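Local coordinates for protein P35 antigen (Borrelia burgdorferi, PDB 4ALY) that is an outer surface lipoprotein of the Lyme disease spirochaete, critical for infection after a tick bite, at residues Ser160-Leu165 with Lys243-Leu248. Residues are numbered along the deposited sequence; the frame is centred on the assembly and turned at random.
Sequences SNYRGL and KLNDTL. With SO4 (sulfate ion), chain C.
N245, on helix 241-250, lays its side chain over the ring of Y162, in segment 160-165, which leads into helix 163-189. The CG of N245 lies anti to its backbone N, a torsion that carries the amide over the aromatic face. The CB comes first, 3.7 Å from the centroid of the Y162 ring and only 9° off the ring normal, a CH-pi contact. Farther out, CG of N245 approaches CD1 of Y162 at 3.3 Å, and the amide plane stacks on the ring with an 18° tilt. At the tip OD1 stays close to CD1, and ND2 lies 3.5 Å from CE1 of Y162. OD1 of N245 also accepts from a water at 3.2 Å. The same water donates to the carbonyl O of Y162 at 2.8 Å, a bridge between the segments. ND2 donates to O4 of a sulfate ion at 3.1 Å (N-H...O angle 149°); this ion, probably from the crystallisation liquor, sits at the ring edge. Asparagine suits this place because it is flat enough to stack, yet has both an acceptor and a donor at its end. Tyrosine adds a broad apolar face and a hydroxyl hydrogen-bonded to OG of S242, the residue just before 243-248; its opposite face meets CB of N161 toward the rim.

Three residues farther along each segment, branched leucines suit the buried side. The ends of L165 and L248 meet head-on, CG of L165 lying 3.8 Å from CD2 of L248, while CD2 of L165 also touches OD1 of N245. L156 of helix 143-157 packs against Y162, N245 and L248. The arrangement is that of interhelical packing in an all-helical fold, here tying the start of the long helix 163-189 to the short helix 241-250 within the Borrelia BbCRASP-1 family domain.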
ATOM      1  N   SER A 160     -23.506   3.002   3.674  1.00 19.07           N
ATOM      2  CA  SER A 160     -23.180   3.438   2.305  1.00 19.79           C
ATOM      3  C   SER A 160     -22.699   4.831   2.240  1.00 19.85           C
ATOM      4  O   SER A 160     -22.025   5.136   1.260  1.00 19.85           O
ATOM      5  CB  SER A 160     -24.414   3.444   1.375  1.00 21.69           C
ATOM      6  OG  SER A 160     -25.370   2.508   1.819  1.00 26.92           O
ATOM      7  N   ASN A 161     -23.062   5.730   3.183  1.00 19.26           N
ATOM      8  CA  ASN A 161     -22.376   7.044   3.163  1.00 21.02           C
ATOM      9  C   ASN A 161     -20.949   6.980   3.570  1.00 21.45           C
ATOM     10  O   ASN A 161     -20.183   7.892   3.236  1.00 21.95           O
ATOM     11  CB  ASN A 161     -22.995   8.063   4.082  1.00 25.55           C
ATOM     12  CG  ASN A 161     -24.335   8.342   3.682  1.00 27.27           C
ATOM     13  OD1 ASN A 161     -25.282   7.725   4.210  1.00 28.29           O
ATOM     14  ND2 ASN A 161     -24.450   9.090   2.581  1.00 27.48           N
ATOM     15  N   TYR A 162     -20.574   5.947   4.329  1.00 20.44           N
ATOM     16  CA  TYR A 162     -19.149   5.899   4.777  1.00 20.27           C
ATOM     17  C   TYR A 162     -18.304   4.885   4.007  1.00 18.98           C
ATOM     18  O   TYR A 162     -17.119   4.817   4.194  1.00 19.15           O
ATOM     19  CB  TYR A 162     -19.102   5.636   6.256  1.00 17.84           C
ATOM     20  CG  TYR A 162     -19.909   6.628   7.022  1.00 18.32           C
ATOM     21  CD1 TYR A 162     -19.908   7.991   6.667  1.00 19.05           C
ATOM     22  CD2 TYR A 162     -20.693   6.229   8.077  1.00 17.88           C
ATOM     23  CE1 TYR A 162     -20.638   8.899   7.383  1.00 17.66           C
ATOM     24  CE2 TYR A 162     -21.461   7.120   8.774  1.00 17.11           C
ATOM     25  CZ  TYR A 162     -21.409   8.450   8.431  1.00 18.36           C
ATOM     26  OH  TYR A 162     -22.127   9.353   9.188  1.00 20.39           O
ATOM     27  N   ARG A 163     -18.922   4.113   3.130  1.00 18.24           N
ATOM     28  CA  ARG A 163     -18.198   3.038   2.435  1.00 18.35           C
ATOM     29  C   ARG A 163     -17.144   3.589   1.476  1.00 19.47           C
ATOM     30  O   ARG A 163     -16.065   2.979   1.303  1.00 20.30           O
ATOM     31  CB  ARG A 163     -19.178   2.141   1.693  1.00 17.64           C
ATOM     32  CG  ARG A 163     -18.563   1.122   0.754  1.00 16.95           C
ATOM     33  CD  ARG A 163     -19.548   0.053   0.377  1.00 15.80           C
ATOM     34  NE  ARG A 163     -20.415  -0.367   1.479  1.00 17.30           N
ATOM     35  CZ  ARG A 163     -21.683  -0.789   1.284  1.00 17.92           C
ATOM     36  NH1 ARG A 163     -22.186  -0.848   0.069  1.00 18.06           N
ATOM     37  NH2 ARG A 163     -22.455  -1.159   2.272  1.00 17.42           N
ATOM     38  N   GLY A 164     -17.404   4.761   0.891  1.00 19.90           N
ATOM     39  CA  GLY A 164     -16.458   5.362  -0.072  1.00 17.46           C
ATOM     40  C   GLY A 164     -15.117   5.598   0.580  1.00 18.49           C
ATOM     41  O   GLY A 164     -14.043   5.238   0.022  1.00 20.61           O
ATOM     42  N   LEU A 165     -15.148   6.178   1.788  1.00 16.59           N
ATOM     43  CA  LEU A 165     -13.890   6.503   2.450  1.00 14.99           C
ATOM     44  C   LEU A 165     -13.046   5.236   2.824  1.00 14.23           C
ATOM     45  O   LEU A 165     -11.794   5.267   2.701  1.00 13.54           O
ATOM     46  CB  LEU A 165     -14.173   7.345   3.640  1.00 14.45           C
ATOM     47  CG  LEU A 165     -12.956   7.749   4.435  1.00 13.03           C
ATOM     48  CD1 LEU A 165     -12.001   8.609   3.587  1.00 12.92           C
ATOM     49  CD2 LEU A 165     -13.519   8.526   5.618  1.00 12.35           C
ATOM     50  N   LYS A 243     -19.083   9.005  14.433  1.00 21.04           N
ATOM     51  CA  LYS A 243     -17.878   9.471  15.139  1.00 19.96           C
ATOM     52  C   LYS A 243     -16.766   8.599  14.579  1.00 18.71           C
ATOM     53  O   LYS A 243     -15.722   9.108  14.263  1.00 16.54           O
ATOM     54  CB  LYS A 243     -17.988   9.291  16.657  1.00 24.32           C
ATOM     55  CG  LYS A 243     -19.142  10.024  17.304  1.00 26.60           C
ATOM     56  CD  LYS A 243     -18.783  10.475  18.711  1.00 35.22           C
ATOM     57  CE  LYS A 243     -19.569  11.724  19.156  1.00 39.05           C
ATOM     58  NZ  LYS A 243     -20.785  11.319  19.900  1.00 36.44           N
ATOM     59  N   LEU A 244     -17.062   7.306  14.331  1.00 17.12           N
ATOM     60  CA  LEU A 244     -16.057   6.401  13.799  1.00 16.15           C
ATOM     61  C   LEU A 244     -15.608   6.976  12.453  1.00 17.03           C
ATOM     62  O   LEU A 244     -14.398   7.135  12.216  1.00 14.52           O
ATOM     63  CB  LEU A 244     -16.525   4.942  13.727  1.00 14.40           C
ATOM     64  CG  LEU A 244     -15.462   4.000  13.129  1.00 15.21           C
ATOM     65  CD1 LEU A 244     -14.111   4.114  13.896  1.00 14.76           C
ATOM     66  CD2 LEU A 244     -15.909   2.534  12.964  1.00 13.51           C
ATOM     67  N   ASN A 245     -16.582   7.309  11.589  1.00 17.85           N
ATOM     68  CA  ASN A 245     -16.269   7.977  10.333  1.00 19.24           C
ATOM     69  C   ASN A 245     -15.371   9.234  10.485  1.00 20.29           C
ATOM     70  O   ASN A 245     -14.401   9.389   9.748  1.00 22.08           O
ATOM     71  CB  ASN A 245     -17.549   8.342   9.571  1.00 19.94           C
ATOM     72  CG  ASN A 245     -17.244   9.034   8.267  1.00 20.29           C
ATOM     73  OD1 ASN A 245     -16.695   8.421   7.359  1.00 18.30           O
ATOM     74  ND2 ASN A 245     -17.566  10.346   8.183  1.00 20.65           N
ATOM     75  N   ASP A 246     -15.654  10.110  11.440  1.00 21.11           N
ATOM     76  CA  ASP A 246     -14.786  11.276  11.630  1.00 24.32           C
ATOM     77  C   ASP A 246     -13.394  10.932  12.018  1.00 23.66           C
ATOM     78  O   ASP A 246     -12.454  11.617  11.606  1.00 25.92           O
ATOM     79  CB  ASP A 246     -15.324  12.252  12.671  1.00 26.83           C
ATOM     80  CG  ASP A 246     -16.650  12.851  12.248  1.00 31.21           C
ATOM     81  OD1 ASP A 246     -16.882  13.005  11.004  1.00 26.88           O
ATOM     82  OD2 ASP A 246     -17.462  13.113  13.169  1.00 34.21           O
ATOM     83  N   THR A 247     -13.226   9.902  12.824  1.00 22.59           N
ATOM     84  CA  THR A 247     -11.861   9.575  13.154  1.00 22.92           C
ATOM     85  C   THR A 247     -11.026   8.977  12.043  1.00 21.91           C
ATOM     86  O   THR A 247      -9.873   9.354  11.890  1.00 25.85           O
ATOM     87  CB  THR A 247     -11.666   8.983  14.548  1.00 23.35           C
ATOM     88  OG1 THR A 247     -10.754   7.885  14.483  1.00 24.32           O
ATOM     89  CG2 THR A 247     -12.924   8.651  15.162  1.00 20.27           C
ATOM     90  N   LEU A 248     -11.623   8.151  11.201  1.00 20.93           N
ATOM     91  CA  LEU A 248     -10.956   7.717   9.974  1.00 19.53           C
ATOM     92  C   LEU A 248     -10.532   8.898   9.057  1.00 20.39           C
ATOM     93  O   LEU A 248      -9.395   8.921   8.548  1.00 21.84           O
ATOM     94  CB  LEU A 248     -11.850   6.711   9.221  1.00 17.62           C
ATOM     95  CG  LEU A 248     -11.227   6.081   7.914  1.00 17.80           C
ATOM     96  CD1 LEU A 248      -9.848   5.438   8.233  1.00 15.93           C
ATOM     97  CD2 LEU A 248     -12.152   5.148   7.123  1.00 14.40           C
TER
HETATM   98  S   SO4 C1303     -16.853  12.702   5.058  1.00 25.68           S
HETATM   99  O1  SO4 C1303     -16.384  11.872   3.942  1.00 28.20           O
HETATM  100  O2  SO4 C1303     -17.084  13.979   4.406  1.00 25.41           O
HETATM  101  O3  SO4 C1303     -15.894  12.901   6.172  1.00 24.10           O
HETATM  102  O4  SO4 C1303     -18.085  12.026   5.584  1.00 28.04           O
HETATM  103  O   HOH W   1     -15.637   5.525   6.506  1.00 37.18           O